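Adenylation domain (Streptomyces sp., PDB 5N9X) is an adenylation domain of the ANL superfamily of AMP-binding enzymes, modelled with ATP and threonine bound. Local coordinates at residues 193-198 / 306-311; 57-62 / 132-137. All coordinates share one frame; numbering follows the deposited sequence.

Contact 1: residues 193-198 / 306-311. With ATP (adenosine-5'-triphosphate), chain D.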
ATOM      1  N   ARG A 193      12.168 -16.615  -4.023  1.00 25.46           N
ATOM      2  CA  ARG A 193      11.760 -17.993  -4.277  1.00 26.57           C
ATOM      3  C   ARG A 193      10.247 -18.238  -4.324  1.00 30.56           C
ATOM      4  O   ARG A 193       9.801 -19.241  -4.882  1.00 36.74           O
ATOM      5  CB  ARG A 193      12.395 -18.923  -3.235  1.00 32.94           C
ATOM      6  CG  ARG A 193      13.815 -19.329  -3.589  1.00 37.73           C
ATOM      7  CD  ARG A 193      14.493 -20.105  -2.474  1.00 40.06           C
ATOM      8  NE  ARG A 193      15.803 -20.622  -2.877  1.00 53.34           N
ATOM      9  CZ  ARG A 193      16.827 -20.809  -2.042  1.00 59.92           C
ATOM     10  NH1 ARG A 193      16.701 -20.513  -0.754  1.00 65.14           N
ATOM     11  NH2 ARG A 193      17.982 -21.289  -2.488  1.00 58.56           N
ATOM     12  N   LEU A 194       9.450 -17.347  -3.750  1.00 22.34           N
ATOM     13  CA  LEU A 194       8.002 -17.538  -3.800  1.00 23.67           C
ATOM     14  C   LEU A 194       7.377 -17.042  -5.109  1.00 16.84           C
ATOM     15  O   LEU A 194       6.324 -17.513  -5.533  1.00 15.24           O
ATOM     16  CB  LEU A 194       7.329 -16.852  -2.612  1.00 19.43           C
ATOM     17  CG  LEU A 194       7.616 -17.474  -1.240  1.00 28.13           C
ATOM     18  CD1 LEU A 194       7.395 -16.453  -0.118  1.00 17.38           C
ATOM     19  CD2 LEU A 194       6.764 -18.712  -1.013  1.00 17.09           C
ATOM     20  N   PHE A 195       8.019 -16.065  -5.728  1.00 21.65           N
ATOM     21  CA  PHE A 195       7.553 -15.530  -6.993  1.00 16.47           C
ATOM     22  C   PHE A 195       8.552 -16.014  -8.035  1.00 21.58           C
ATOM     23  O   PHE A 195       9.712 -16.273  -7.697  1.00 21.73           O
ATOM     24  CB  PHE A 195       7.516 -13.991  -6.975  1.00 12.15           C
ATOM     25  CG  PHE A 195       6.342 -13.370  -6.228  1.00 16.02           C
ATOM     26  CD1 PHE A 195       5.102 -13.224  -6.833  1.00 13.52           C
ATOM     27  CD2 PHE A 195       6.508 -12.863  -4.940  1.00 17.23           C
ATOM     28  CE1 PHE A 195       4.040 -12.616  -6.157  1.00 12.49           C
ATOM     29  CE2 PHE A 195       5.443 -12.247  -4.260  1.00 12.49           C
ATOM     30  CZ  PHE A 195       4.214 -12.133  -4.870  1.00 11.16           C
ATOM     31  N   SER A 196       8.134 -16.091  -9.294  1.00 17.39           N
ATOM     32  CA  SER A 196       9.079 -16.306 -10.396  1.00 19.99           C
ATOM     33  C   SER A 196       9.140 -15.098 -11.344  1.00 19.40           C
ATOM     34  O   SER A 196       8.418 -15.045 -12.346  1.00 22.32           O
ATOM     35  CB  SER A 196       8.691 -17.571 -11.162  1.00 22.64           C
ATOM     36  OG  SER A 196       9.548 -17.796 -12.262  1.00 26.77           O
ATOM     37  N   PHE A 197       9.988 -14.127 -11.014  1.00 16.42           N
ATOM     38  CA  PHE A 197      10.149 -12.914 -11.823  1.00 15.50           C
ATOM     39  C   PHE A 197      11.303 -12.979 -12.824  1.00 15.54           C
ATOM     40  O   PHE A 197      12.353 -13.545 -12.540  1.00 20.06           O
ATOM     41  CB  PHE A 197      10.355 -11.692 -10.910  1.00 10.19           C
ATOM     42  CG  PHE A 197       9.209 -11.438  -9.979  1.00 14.68           C
ATOM     43  CD1 PHE A 197       7.901 -11.442 -10.462  1.00 12.29           C
ATOM     44  CD2 PHE A 197       9.424 -11.160  -8.637  1.00 11.04           C
ATOM     45  CE1 PHE A 197       6.827 -11.208  -9.617  1.00 13.59           C
ATOM     46  CE2 PHE A 197       8.355 -10.910  -7.787  1.00 13.45           C
ATOM     47  CZ  PHE A 197       7.056 -10.938  -8.272  1.00 10.26           C
ATOM     48  N   SER A 198      11.127 -12.351 -13.983  1.00 21.32           N
ATOM     49  CA  SER A 198      12.224 -12.252 -14.940  1.00 15.06           C
ATOM     50  C   SER A 198      12.229 -10.906 -15.653  1.00 19.46           C
ATOM     51  O   SER A 198      11.253 -10.147 -15.585  1.00 13.80           O
ATOM     52  CB  SER A 198      12.149 -13.381 -15.974  1.00 15.18           C
ATOM     53  OG  SER A 198      11.405 -12.984 -17.094  1.00 15.48           O
ATOM     54  N   HIS A 306      -1.546 -16.575 -11.311  1.00 23.09           N
ATOM     55  CA  HIS A 306      -1.666 -16.907  -9.892  1.00 26.72           C
ATOM     56  C   HIS A 306      -2.311 -15.739  -9.136  1.00 14.98           C
ATOM     57  O   HIS A 306      -2.076 -14.578  -9.457  1.00 13.85           O
ATOM     58  CB  HIS A 306      -0.300 -17.255  -9.266  1.00 18.77           C
ATOM     59  CG  HIS A 306       0.448 -18.340  -9.978  1.00 30.80           C
ATOM     60  ND1 HIS A 306       0.043 -19.660  -9.956  1.00 32.19           N
ATOM     61  CD2 HIS A 306       1.594 -18.312 -10.697  1.00 28.38           C
ATOM     62  CE1 HIS A 306       0.896 -20.391 -10.651  1.00 25.89           C
ATOM     63  NE2 HIS A 306       1.846 -19.599 -11.112  1.00 31.42           N
ATOM     64  N   LEU A 307      -3.151 -16.047  -8.157  1.00 18.28           N
ATOM     65  CA  LEU A 307      -3.621 -15.009  -7.260  1.00 17.63           C
ATOM     66  C   LEU A 307      -2.906 -15.169  -5.925  1.00 18.49           C
ATOM     67  O   LEU A 307      -2.905 -16.256  -5.341  1.00 18.77           O
ATOM     68  CB  LEU A 307      -5.144 -15.044  -7.104  1.00 19.73           C
ATOM     69  CG  LEU A 307      -5.980 -14.540  -8.295  1.00 19.30           C
ATOM     70  CD1 LEU A 307      -5.176 -13.786  -9.349  1.00 16.89           C
ATOM     71  CD2 LEU A 307      -6.689 -15.661  -8.960  1.00 36.31           C
ATOM     72  N   ILE A 308      -2.258 -14.088  -5.493  1.00 11.18           N
ATOM     73  CA  ILE A 308      -1.471 -14.051  -4.273  1.00 14.22           C
ATOM     74  C   ILE A 308      -1.955 -12.936  -3.352  1.00 14.52           C
ATOM     75  O   ILE A 308      -1.951 -11.747  -3.709  1.00 11.50           O
ATOM     76  CB  ILE A 308       0.041 -13.847  -4.563  1.00 18.59           C
ATOM     77  CG1 ILE A 308       0.678 -15.159  -5.026  1.00 22.98           C
ATOM     78  CG2 ILE A 308       0.776 -13.361  -3.320  1.00 10.72           C
ATOM     79  CD1 ILE A 308       0.516 -15.434  -6.456  1.00 19.06           C
ATOM     80  N   ASN A 309      -2.392 -13.327  -2.163  1.00 14.06           N
ATOM     81  CA  ASN A 309      -2.785 -12.343  -1.188  1.00 12.42           C
ATOM     82  C   ASN A 309      -1.552 -12.063  -0.377  1.00 11.52           C
ATOM     83  O   ASN A 309      -0.859 -12.990   0.002  1.00 13.30           O
ATOM     84  CB  ASN A 309      -3.945 -12.817  -0.300  1.00 11.44           C
ATOM     85  CG  ASN A 309      -4.374 -11.740   0.668  1.00 16.92           C
ATOM     86  OD1 ASN A 309      -4.001 -10.581   0.494  1.00 12.76           O
ATOM     87  ND2 ASN A 309      -5.159 -12.101   1.681  1.00 17.58           N
ATOM     88  N   MET A 310      -1.232 -10.797  -0.160  1.00 13.70           N
ATOM     89  CA  MET A 310      -0.095 -10.470   0.708  1.00 15.66           C
ATOM     90  C   MET A 310      -0.521  -9.532   1.826  1.00 13.70           C
ATOM     91  O   MET A 310      -0.980  -8.423   1.557  1.00 11.95           O
ATOM     92  CB  MET A 310       1.068  -9.856  -0.089  1.00 11.58           C
ATOM     93  CG  MET A 310       1.669 -10.797  -1.123  1.00 15.71           C
ATOM     94  SD  MET A 310       3.165 -10.225  -1.985  1.00 13.33           S
ATOM     95  CE  MET A 310       4.447 -10.858  -0.870  1.00  9.59           C
ATOM     96  N   TYR A 311      -0.397  -9.994   3.067  1.00 10.84           N
ATOM     97  CA  TYR A 311      -0.594  -9.099   4.205  1.00 13.53           C
ATOM     98  C   TYR A 311       0.658  -8.269   4.304  1.00 14.35           C
ATOM     99  O   TYR A 311       1.773  -8.797   4.116  1.00 14.42           O
ATOM    100  CB  TYR A 311      -0.860  -9.855   5.520  1.00 10.64           C
ATOM    101  CG  TYR A 311      -0.737  -8.987   6.769  1.00 14.31           C
ATOM    102  CD1 TYR A 311      -1.824  -8.271   7.242  1.00 15.51           C
ATOM    103  CD2 TYR A 311       0.452  -8.903   7.481  1.00 12.71           C
ATOM    104  CE1 TYR A 311      -1.725  -7.486   8.368  1.00 19.33           C
ATOM    105  CE2 TYR A 311       0.561  -8.123   8.606  1.00 12.87           C
ATOM    106  CZ  TYR A 311      -0.527  -7.413   9.042  1.00 16.73           C
ATOM    107  OH  TYR A 311      -0.420  -6.634  10.154  1.00 11.79           O
TER
HETATM  108  PG  ATP D 602      -1.087   2.931   9.764  1.00 74.44           P
HETATM  109  O1G ATP D 602      -1.440   1.909  10.839  1.00 65.76           O
HETATM  110  O2G ATP D 602      -1.222   4.356  10.204  1.00 60.14           O
HETATM  111  O3G ATP D 602       0.266   2.720   9.108  1.00 69.88           O
HETATM  112  PB  ATP D 602      -2.398   1.687   7.463  1.00 66.01           P
HETATM  113  O1B ATP D 602      -2.871   0.476   8.274  1.00 53.25           O
HETATM  114  O2B ATP D 602      -3.126   2.087   6.220  1.00 42.90           O
HETATM  115  O3B ATP D 602      -2.261   2.848   8.601  1.00 71.98           O
HETATM  116  PA  ATP D 602      -0.320   0.716   5.905  1.00 65.66           P
HETATM  117  O1A ATP D 602       1.021   0.168   6.334  1.00 36.62           O
HETATM  118  O2A ATP D 602      -0.416   1.408   4.550  1.00 50.69           O
HETATM  119  O3A ATP D 602      -0.844   1.664   7.076  1.00 60.53           O
HETATM  120  O5' ATP D 602      -1.523  -0.386   6.010  1.00 43.86           O
HETATM  121  C5' ATP D 602      -1.385  -1.707   6.534  1.00 32.94           C
HETATM  122  C4' ATP D 602      -2.711  -2.177   7.137  1.00 30.33           C
HETATM  123  O4' ATP D 602      -3.574  -2.703   6.140  1.00 21.25           O
HETATM  124  C3' ATP D 602      -2.580  -3.226   8.226  1.00 25.22           C
HETATM  125  O3' ATP D 602      -2.816  -2.566   9.465  1.00 38.62           O
HETATM  126  C2' ATP D 602      -3.668  -4.235   7.962  1.00 23.37           C
HETATM  127  O2' ATP D 602      -4.730  -3.996   8.881  1.00 22.77           O
HETATM  128  C1' ATP D 602      -4.177  -3.931   6.569  1.00 29.69           C
HETATM  129  N9  ATP D 602      -3.809  -5.008   5.598  1.00 25.52           N
HETATM  130  C8  ATP D 602      -2.764  -4.966   4.741  1.00 21.22           C
HETATM  131  N7  ATP D 602      -2.677  -6.077   3.973  1.00 16.44           N
HETATM  132  C5  ATP D 602      -3.705  -6.868   4.328  1.00 18.58           C
HETATM  133  C6  ATP D 602      -4.196  -8.195   3.895  1.00 14.02           C
HETATM  134  N6  ATP D 602      -3.550  -8.877   2.930  1.00 12.66           N
HETATM  135  N1  ATP D 602      -5.292  -8.692   4.503  1.00 13.70           N
HETATM  136  C2  ATP D 602      -5.901  -8.002   5.488  1.00 22.43           C
HETATM  137  N3  ATP D 602      -5.532  -6.781   5.935  1.00 19.77           N
HETATM  138  C4  ATP D 602      -4.447  -6.166   5.402  1.00 23.10           C

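Contact 2: residues 57-62 / 132-137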
ATOM      1  N   ALA A  57      21.817  13.105  -9.863  1.00 19.93           N
ATOM      2  CA  ALA A  57      22.453  12.979  -8.569  1.00 25.28           C
ATOM      3  C   ALA A  57      23.561  14.020  -8.453  1.00 27.33           C
ATOM      4  O   ALA A  57      23.661  14.729  -7.449  1.00 22.89           O
ATOM      5  CB  ALA A  57      22.994  11.579  -8.374  1.00 18.62           C
ATOM      6  N   ASP A  58      24.381  14.111  -9.496  1.00 27.51           N
ATOM      7  CA  ASP A  58      25.412  15.135  -9.551  1.00 29.11           C
ATOM      8  C   ASP A  58      24.778  16.523  -9.367  1.00 37.36           C
ATOM      9  O   ASP A  58      25.240  17.309  -8.525  1.00 31.40           O
ATOM     10  CB  ASP A  58      26.199  15.048 -10.864  1.00 23.76           C
ATOM     11  CG  ASP A  58      27.113  13.829 -10.922  1.00 30.71           C
ATOM     12  OD1 ASP A  58      27.924  13.657  -9.995  1.00 35.89           O
ATOM     13  OD2 ASP A  58      27.042  13.043 -11.895  1.00 46.59           O
ATOM     14  N   LEU A  59      23.704  16.807 -10.106  1.00 23.45           N
ATOM     15  CA  LEU A  59      22.958  18.046  -9.893  1.00 27.89           C
ATOM     16  C   LEU A  59      22.506  18.208  -8.431  1.00 36.15           C
ATOM     17  O   LEU A  59      22.661  19.285  -7.836  1.00 40.73           O
ATOM     18  CB  LEU A  59      21.747  18.128 -10.821  1.00 23.58           C
ATOM     19  CG  LEU A  59      20.842  19.322 -10.498  1.00 31.62           C
ATOM     20  CD1 LEU A  59      21.535  20.599 -10.906  1.00 25.41           C
ATOM     21  CD2 LEU A  59      19.484  19.217 -11.173  1.00 24.38           C
ATOM     22  N   LEU A  60      21.964  17.153  -7.839  1.00 26.86           N
ATOM     23  CA  LEU A  60      21.518  17.271  -6.455  1.00 31.78           C
ATOM     24  C   LEU A  60      22.697  17.554  -5.527  1.00 37.20           C
ATOM     25  O   LEU A  60      22.608  18.399  -4.619  1.00 32.56           O
ATOM     26  CB  LEU A  60      20.778  16.016  -6.014  1.00 24.57           C
ATOM     27  CG  LEU A  60      19.393  15.906  -6.651  1.00 32.83           C
ATOM     28  CD1 LEU A  60      18.830  14.493  -6.472  1.00 28.68           C
ATOM     29  CD2 LEU A  60      18.446  16.970  -6.111  1.00 23.50           C
ATOM     30  N   HIS A  61      23.806  16.858  -5.762  1.00 26.85           N
ATOM     31  CA  HIS A  61      25.002  17.103  -4.978  1.00 29.93           C
ATOM     32  C   HIS A  61      25.413  18.577  -5.025  1.00 36.97           C
ATOM     33  O   HIS A  61      25.618  19.188  -3.974  1.00 37.94           O
ATOM     34  CB  HIS A  61      26.150  16.232  -5.454  1.00 33.80           C
ATOM     35  CG  HIS A  61      27.346  16.266  -4.554  1.00 42.05           C
ATOM     36  ND1 HIS A  61      27.500  15.407  -3.483  1.00 40.06           N
ATOM     37  CD2 HIS A  61      28.443  17.058  -4.556  1.00 44.80           C
ATOM     38  CE1 HIS A  61      28.644  15.662  -2.879  1.00 42.80           C
ATOM     39  NE2 HIS A  61      29.235  16.663  -3.506  1.00 45.98           N
ATOM     40  N   ASP A  62      25.514  19.136  -6.237  1.00 39.37           N
ATOM     41  CA  ASP A  62      25.864  20.552  -6.445  1.00 37.32           C
ATOM     42  C   ASP A  62      24.959  21.495  -5.641  1.00 34.94           C
ATOM     43  O   ASP A  62      25.425  22.460  -5.048  1.00 44.82           O
ATOM     44  CB  ASP A  62      25.776  20.943  -7.936  1.00 37.73           C
ATOM     45  CG  ASP A  62      26.746  20.179  -8.825  1.00 37.29           C
ATOM     46  OD1 ASP A  62      27.736  19.611  -8.319  1.00 42.56           O
ATOM     47  OD2 ASP A  62      26.504  20.155 -10.053  1.00 45.46           O
ATOM     48  N   PRO A 132      15.457  25.009  -1.420  1.00 36.84           N
ATOM     49  CA  PRO A 132      15.758  25.051  -2.858  1.00 36.14           C
ATOM     50  C   PRO A 132      14.880  24.135  -3.707  1.00 39.16           C
ATOM     51  O   PRO A 132      14.464  23.072  -3.246  1.00 39.75           O
ATOM     52  CB  PRO A 132      17.224  24.606  -2.933  1.00 39.36           C
ATOM     53  CG  PRO A 132      17.577  24.036  -1.590  1.00 33.06           C
ATOM     54  CD  PRO A 132      16.413  24.186  -0.661  1.00 40.48           C
ATOM     55  N   LEU A 133      14.611  24.552  -4.940  1.00 40.90           N
ATOM     56  CA  LEU A 133      13.833  23.738  -5.868  1.00 35.13           C
ATOM     57  C   LEU A 133      14.631  23.163  -7.019  1.00 38.31           C
ATOM     58  O   LEU A 133      15.498  23.820  -7.584  1.00 39.89           O
ATOM     59  CB  LEU A 133      12.677  24.533  -6.464  1.00 41.84           C
ATOM     60  CG  LEU A 133      11.412  23.679  -6.578  1.00 42.12           C
ATOM     61  CD1 LEU A 133      10.723  23.527  -5.233  1.00 42.75           C
ATOM     62  CD2 LEU A 133      10.460  24.214  -7.628  1.00 47.73           C
ATOM     63  N   VAL A 134      14.329  21.916  -7.350  1.00 41.94           N
ATOM     64  CA  VAL A 134      14.640  21.364  -8.650  1.00 29.09           C
ATOM     65  C   VAL A 134      13.292  21.231  -9.338  1.00 32.52           C
ATOM     66  O   VAL A 134      12.399  20.569  -8.820  1.00 36.31           O
ATOM     67  CB  VAL A 134      15.349  20.018  -8.551  1.00 30.45           C
ATOM     68  CG1 VAL A 134      15.903  19.599  -9.913  1.00 30.78           C
ATOM     69  CG2 VAL A 134      16.447  20.093  -7.524  1.00 27.90           C
ATOM     70  N   THR A 135      13.117  21.892 -10.476  1.00 35.81           N
ATOM     71  CA  THR A 135      11.817  21.896 -11.145  1.00 38.17           C
ATOM     72  C   THR A 135      11.697  20.681 -12.040  1.00 33.75           C
ATOM     73  O   THR A 135      12.676  19.968 -12.246  1.00 28.44           O
ATOM     74  CB  THR A 135      11.610  23.171 -11.974  1.00 34.05           C
ATOM     75  OG1 THR A 135      12.596  23.220 -13.010  1.00 31.83           O
ATOM     76  CG2 THR A 135      11.728  24.394 -11.095  1.00 30.10           C
ATOM     77  N   GLU A 136      10.505  20.439 -12.567  1.00 31.80           N
ATOM     78  CA  GLU A 136      10.341  19.319 -13.472  1.00 39.68           C
ATOM     79  C   GLU A 136      11.138  19.581 -14.739  1.00 39.52           C
ATOM     80  O   GLU A 136      11.757  18.667 -15.292  1.00 38.02           O
ATOM     81  CB  GLU A 136       8.863  19.069 -13.798  1.00 31.33           C
ATOM     82  CG  GLU A 136       8.603  17.637 -14.262  1.00 36.73           C
ATOM     83  CD  GLU A 136       7.143  17.348 -14.559  1.00 34.72           C
ATOM     84  OE1 GLU A 136       6.259  18.063 -14.037  1.00 40.44           O
ATOM     85  OE2 GLU A 136       6.887  16.398 -15.325  1.00 31.01           O
ATOM     86  N   GLU A 137      11.120  20.831 -15.193  1.00 44.48           N
ATOM     87  CA  GLU A 137      11.845  21.213 -16.397  1.00 33.72           C
ATOM     88  C   GLU A 137      13.325  21.020 -16.134  1.00 31.39           C
ATOM     89  O   GLU A 137      14.064  20.527 -16.997  1.00 34.62           O
ATOM     90  CB  GLU A 137      11.546  22.662 -16.804  1.00 40.60           C
ATOM     91  CG  GLU A 137      12.551  23.233 -17.801  1.00 46.69           C
ATOM     92  CD  GLU A 137      12.195  24.625 -18.300  1.00 61.90           C
ATOM     93  OE1 GLU A 137      11.675  25.439 -17.502  1.00 56.70           O
ATOM     94  OE2 GLU A 137      12.452  24.905 -19.496  1.00 59.54           O
TER

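Contact 1: residues 193-198 / 306-311
The ring of Phe195 meets Met310 in a Met-aromatic contact of the edge type, where strand 306-310 of this ANL-superfamily domain runs up to the ATP site; the Met310 side chain is also about 6 Å from the bound threonine. SD of Met310 lies near the ring plane, 3.6 Å from Phe195 CZ. A polarisable sulfur suits this place, since the rim of a phenyl ring carries its slightly positive C-H groups. The methionine chain runs extended through chi2 and then bends at chi3 (90°), which brings CE alongside the same edge, 3.8 Å from Phe195 CE2. Ile308, two residues earlier on the same side of the strand, and Phe195 slide past each other in opposite directions; CG2, the branch anti to the backbone N, is the one that reaches Phe195 CZ, at 4.0 Å.

Around this first shell, Phe322 and Tyr280 each meet the Phe195 ring edge-to-face, and Val282 of the neighbouring strand 280-284 touches both Phe195 and Met310. The strand that presents Met310 to this aromatic cluster also presents polar atoms to ATP. Asn309, pointing to the other side, offers OD1 to ATP N6 in a weak bond bent to 127°. The straighter bond, at 159°, runs from ATP N6 to Met310 O over 2.9 Å, while Tyr311 CD1 rests 3.7 Å from ATP C5.

Contact 2: residues 57-62 / 132-137
Apolar contact joins the two segments: Val134, on the short edge strand 133-134 of a parallel four-stranded sheet, sends its two methyls to two successive leucines of helix 46-62. CG1 meets Leu59 tip to tip, with 3.8 Å between Val134 CG1 and Leu59 CD2. CG2 is met by Leu60 crossing at about a right angle, and Val134 CG2 lies 4.0 Å from Leu60 CD2. The leucines reach the valine by different torsions: Leu59 has CG anti to the backbone N (chi1 172°), whereas Leu60 turns CG beside that N (chi1 -73°), which brings its end nearer to the strand. A beta-branched valine suits the strand because its forked side chain can serve both neighbours at once; the longer leucines span from the helix to it. Leu60 also packs on Ile88 of helix 79-90, and Val134 on Val120 of the adjoining strand.

Hydrogen bonds lie within each partner's own surroundings. His61 N to Ala57 O, at 2.7 Å, continues the helical turn, while the Val134 backbone bonds to Leu119 and Gly121 of strand 118-121. Thr135 makes a side-chain N-cap on helix 136-141, OG1 accepting from Asn138 N, a role that fits a short hydroxyl side chain.

With methyl groups alone meeting between helix and strand, the contact is nondirectional: what it contributes is probably close fit and the burial of apolar surface.

Read from the N terminus, contact 2 comes first: helix 46-62 is met again by strand 133-134, 70 residues later, closing a loop that contains strands 70-74, 94-97 and 118-121, the other members of the parallel sheet. Contact 1 opens only after that loop has closed. Its first segment follows helix 181-191, and its second, strand 306-310, returns 108 residues on, after the chain has built strands 253-256 and 280-284. The two loops are therefore in series, neither nested nor crossing. Their centres are about 37 Å apart and their nearest atoms about 26 Å, so the two do not touch; contact 2 ties a helix to a sheet edge, whereas contact 1 joins a loop to a strand beside ATP.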